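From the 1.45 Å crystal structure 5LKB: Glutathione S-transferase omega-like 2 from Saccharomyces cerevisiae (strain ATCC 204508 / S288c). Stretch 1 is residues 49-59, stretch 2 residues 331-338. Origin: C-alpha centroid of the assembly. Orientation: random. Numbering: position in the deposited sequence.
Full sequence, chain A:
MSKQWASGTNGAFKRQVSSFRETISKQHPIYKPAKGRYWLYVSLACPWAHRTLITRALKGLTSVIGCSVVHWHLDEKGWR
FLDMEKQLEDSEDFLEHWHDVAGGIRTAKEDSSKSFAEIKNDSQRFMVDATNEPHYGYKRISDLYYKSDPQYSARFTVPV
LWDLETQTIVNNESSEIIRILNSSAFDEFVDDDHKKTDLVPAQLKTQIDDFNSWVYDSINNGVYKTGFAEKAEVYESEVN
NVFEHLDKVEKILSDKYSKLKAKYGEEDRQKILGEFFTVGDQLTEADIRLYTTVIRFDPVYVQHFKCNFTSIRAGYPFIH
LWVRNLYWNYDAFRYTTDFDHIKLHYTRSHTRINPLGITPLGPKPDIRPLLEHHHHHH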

# COMPACT_ATOMS: atom_id res chain seq x y z
N ALA A 49 -6.50 -9.23 -20.97
CA ALA A 49 -5.66 -9.80 -22.02
C ALA A 49 -4.86 -10.99 -21.51
O ALA A 49 -4.62 -11.96 -22.24
CB ALA A 49 -4.75 -8.71 -22.58
N HIS A 50 -4.43 -10.94 -20.24
CA HIS A 50 -3.66 -12.03 -19.69
C HIS A 50 -4.45 -13.34 -19.78
O HIS A 50 -3.89 -14.38 -19.97
CB HIS A 50 -3.20 -11.67 -18.26
CG HIS A 50 -2.15 -12.56 -17.68
ND1 HIS A 50 -1.63 -12.34 -16.40
CD2 HIS A 50 -1.47 -13.60 -18.20
CE1 HIS A 50 -0.69 -13.24 -16.18
NE2 HIS A 50 -0.57 -14.01 -17.26
N ARG A 51 -5.78 -13.29 -19.60
CA ARG A 51 -6.59 -14.50 -19.69
C ARG A 51 -6.35 -15.18 -21.00
O ARG A 51 -6.25 -16.40 -21.03
CB ARG A 51 -8.08 -14.15 -19.63
CG ARG A 51 -8.60 -13.43 -18.35
CD ARG A 51 -9.98 -12.92 -18.67
NE ARG A 51 -10.75 -12.64 -17.47
CZ ARG A 51 -12.04 -12.35 -17.48
NH1 ARG A 51 -12.69 -12.35 -18.65
NH2 ARG A 51 -12.66 -12.12 -16.35
N THR A 52 -6.24 -14.39 -22.05
CA THR A 52 -6.13 -14.97 -23.39
C THR A 52 -4.75 -15.55 -23.64
O THR A 52 -4.63 -16.53 -24.38
CB THR A 52 -6.52 -13.94 -24.47
OG1 THR A 52 -5.56 -12.92 -24.65
CG2 THR A 52 -7.84 -13.30 -24.18
N LEU A 53 -3.68 -14.96 -23.06
CA LEU A 53 -2.35 -15.51 -23.20
C LEU A 53 -2.25 -16.86 -22.51
O LEU A 53 -1.69 -17.81 -23.07
CB LEU A 53 -1.32 -14.58 -22.63
CG LEU A 53 -1.09 -13.29 -23.34
CD1 LEU A 53 -0.02 -12.46 -22.57
CD2 LEU A 53 -0.64 -13.45 -24.78
N ILE A 54 -2.79 -16.98 -21.30
CA ILE A 54 -2.75 -18.22 -20.56
C ILE A 54 -3.49 -19.31 -21.36
O ILE A 54 -3.01 -20.44 -21.52
CB ILE A 54 -3.36 -18.07 -19.15
CG1 ILE A 54 -2.47 -17.12 -18.32
CG2 ILE A 54 -3.47 -19.41 -18.46
CD1 ILE A 54 -3.18 -16.50 -17.16
N THR A 55 -4.67 -18.97 -21.86
CA THR A 55 -5.50 -19.94 -22.56
C THR A 55 -4.85 -20.33 -23.89
O THR A 55 -4.83 -21.52 -24.23
CB THR A 55 -6.89 -19.34 -22.77
OG1 THR A 55 -7.50 -19.01 -21.50
CG2 THR A 55 -7.83 -20.37 -23.40
N ARG A 56 -4.29 -19.37 -24.61
CA ARG A 56 -3.53 -19.67 -25.82
C ARG A 56 -2.42 -20.69 -25.56
O ARG A 56 -2.19 -21.61 -26.36
CB ARG A 56 -3.02 -18.37 -26.47
CG ARG A 56 -2.01 -18.56 -27.61
CD ARG A 56 -1.75 -17.24 -28.21
NE ARG A 56 -0.60 -17.18 -29.12
CZ ARG A 56 0.64 -16.81 -28.82
NH1 ARG A 56 1.01 -16.44 -27.58
NH2 ARG A 56 1.54 -16.72 -29.79
N ALA A 57 -1.69 -20.53 -24.47
CA ALA A 57 -0.64 -21.50 -24.17
C ALA A 57 -1.21 -22.86 -23.80
O ALA A 57 -0.72 -23.89 -24.32
CB ALA A 57 0.23 -20.98 -23.03
N LEU A 58 -2.19 -22.91 -22.92
CA LEU A 58 -2.71 -24.17 -22.38
C LEU A 58 -3.34 -24.98 -23.50
O LEU A 58 -3.30 -26.22 -23.49
CB LEU A 58 -3.76 -23.90 -21.29
CG LEU A 58 -3.22 -23.43 -19.92
CD1 LEU A 58 -4.38 -23.07 -18.99
CD2 LEU A 58 -2.41 -24.46 -19.23
N LYS A 59 -3.94 -24.30 -24.47
CA LYS A 59 -4.59 -25.02 -25.56
C LYS A 59 -3.64 -25.27 -26.73
O LYS A 59 -4.10 -25.79 -27.77
CB LYS A 59 -5.85 -24.27 -26.00
CG LYS A 59 -7.04 -24.39 -25.00
CD LYS A 59 -7.54 -25.80 -24.85
CE LYS A 59 -8.48 -26.13 -25.99
NZ LYS A 59 -8.41 -27.62 -26.37
N ASP A 331 3.75 -23.56 -16.54
CA ASP A 331 4.48 -22.60 -17.36
C ASP A 331 3.56 -21.61 -18.08
O ASP A 331 3.98 -20.48 -18.37
CB ASP A 331 5.31 -23.31 -18.43
CG ASP A 331 6.49 -24.10 -17.86
OD1 ASP A 331 6.79 -23.98 -16.66
OD2 ASP A 331 7.06 -24.84 -18.69
N ALA A 332 2.33 -22.02 -18.43
CA ALA A 332 1.40 -21.11 -19.13
C ALA A 332 1.11 -19.88 -18.29
O ALA A 332 0.80 -18.83 -18.86
CB ALA A 332 0.08 -21.79 -19.43
N PHE A 333 1.15 -20.04 -16.97
CA PHE A 333 0.95 -18.94 -16.03
C PHE A 333 2.25 -18.16 -15.81
O PHE A 333 2.32 -16.96 -16.10
CB PHE A 333 0.37 -19.49 -14.73
CG PHE A 333 -1.06 -20.00 -14.84
CD1 PHE A 333 -1.33 -21.27 -15.37
CD2 PHE A 333 -2.14 -19.24 -14.45
CE1 PHE A 333 -2.65 -21.77 -15.42
CE2 PHE A 333 -3.45 -19.74 -14.49
CZ PHE A 333 -3.70 -21.02 -15.02
N ARG A 334 3.32 -18.86 -15.38
CA ARG A 334 4.55 -18.15 -15.04
C ARG A 334 5.04 -17.30 -16.21
O ARG A 334 5.41 -16.14 -16.05
CB ARG A 334 5.63 -19.17 -14.69
CG ARG A 334 6.89 -18.58 -14.22
CD ARG A 334 7.70 -19.80 -13.80
NE ARG A 334 9.00 -19.48 -13.26
CZ ARG A 334 9.79 -20.41 -12.69
NH1 ARG A 334 9.41 -21.70 -12.60
NH2 ARG A 334 10.96 -20.05 -12.21
N TYR A 335 5.09 -17.91 -17.41
CA TYR A 335 5.80 -17.28 -18.52
C TYR A 335 4.93 -16.36 -19.33
O TYR A 335 5.42 -15.72 -20.28
CB TYR A 335 6.54 -18.34 -19.38
CG TYR A 335 7.60 -19.03 -18.55
CD1 TYR A 335 8.70 -18.34 -18.10
CD2 TYR A 335 7.45 -20.33 -18.14
CE1 TYR A 335 9.70 -18.95 -17.29
CE2 TYR A 335 8.43 -20.95 -17.33
CZ TYR A 335 9.53 -20.23 -16.91
OH TYR A 335 10.52 -20.79 -16.12
N THR A 336 3.70 -16.13 -18.88
CA THR A 336 2.87 -15.04 -19.37
C THR A 336 2.70 -13.92 -18.37
O THR A 336 2.03 -12.94 -18.70
CB THR A 336 1.48 -15.51 -19.76
OG1 THR A 336 0.74 -16.12 -18.72
CG2 THR A 336 1.54 -16.53 -20.96
N THR A 337 3.31 -14.06 -17.19
CA THR A 337 3.18 -13.09 -16.09
C THR A 337 4.43 -12.23 -16.10
O THR A 337 5.53 -12.73 -15.84
CB THR A 337 2.99 -13.81 -14.77
OG1 THR A 337 1.83 -14.64 -14.83
CG2 THR A 337 2.81 -12.81 -13.60
N ASP A 338 4.27 -10.94 -16.41
CA ASP A 338 5.37 -9.99 -16.53
C ASP A 338 5.12 -8.91 -15.47
O ASP A 338 4.32 -7.99 -15.67
CB ASP A 338 5.51 -9.44 -17.95
CG ASP A 338 6.75 -8.59 -18.11
OD1 ASP A 338 7.07 -7.71 -17.24
OD2 ASP A 338 7.43 -8.78 -19.15

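How do two segments whose touching residues are at least 274 positions apart in sequence come to share a surface? Residues 49-58 belong to a helix that begins earlier in the chain, held by i to i+4 bonds such as Ile54 N to His50 O (3.1 Å). Against it lies the end of a second helix, residues 331-334, which gives way at Tyr335 to a type I turn from Arg334 to Thr337. The backbones come closest at two pairs: the CA atoms of Ile54 and Ala332 are 5.3 Å apart, those of Leu53 and Thr336 6.5 Å. Together the stretches bury 398 Å².

What makes Ala332 so effective a contact point? Its CA-to-CB bond points toward the first helix, and its single methyl group lies against that helix. Ala57 CB meets Ala332 CB at 3.7 Å, methyl against methyl. Leu58 starts out sideways, but its m,t conformation (chi1 -75°, chi2 174°) brings its end nearer, so that Leu58 CD2 also lies 3.7 Å from Ala332 CB. These are apolar contacts, in which close packing and the exclusion of water supply the chemistry.

How do Ile54 and Phe333 fit together? Phe333 leaves its backbone sideways, yet chi1 of -69° and chi2 of 80° carry the ring to the first helix and present a face to Ile54. Ile54 CG2 sits 3.9 Å from the centroid of the Phe333 ring, only 12° off the ring normal, a CH-pi contact of a methyl group with the aromatic electrons. With chi1 m (-66°), Ile54 CG1 faces the turn and lies 3.4 Å from Thr336 OG1.

Where is the polar link, and what positions it? His50 adopts chi1 t (-167°), which brings the end of its sideways-pointing side chain to the turn, and His50 NE2 donates a hydrogen bond to Thr336 OG1 at 2.9 Å. The acceptor lies near the plane of the imidazole, as suits an N-H donor, although the 142° angle at hydrogen is not linear. Because His50 ND1 is hydrogen-bonded elsewhere in the structure, both ring nitrogens are engaged.

What do the two threonines do with their different rotamers? With chi1 p (59°), Thr336 OG1 donates to Ala332 O at 2.7 Å while accepting from His50, and Thr336 CG2 packs 3.8 Å from Leu53 CB. Thr337, with chi1 m (-58°), likewise donates from Thr337 OG1 to Phe333 O at 2.7 Å. Each hydroxyl thus returns to a carbonyl four residues back, tying the turn to the helix before it, and Thr337 OG1 also comes within 3.2 Å of His50 CE1.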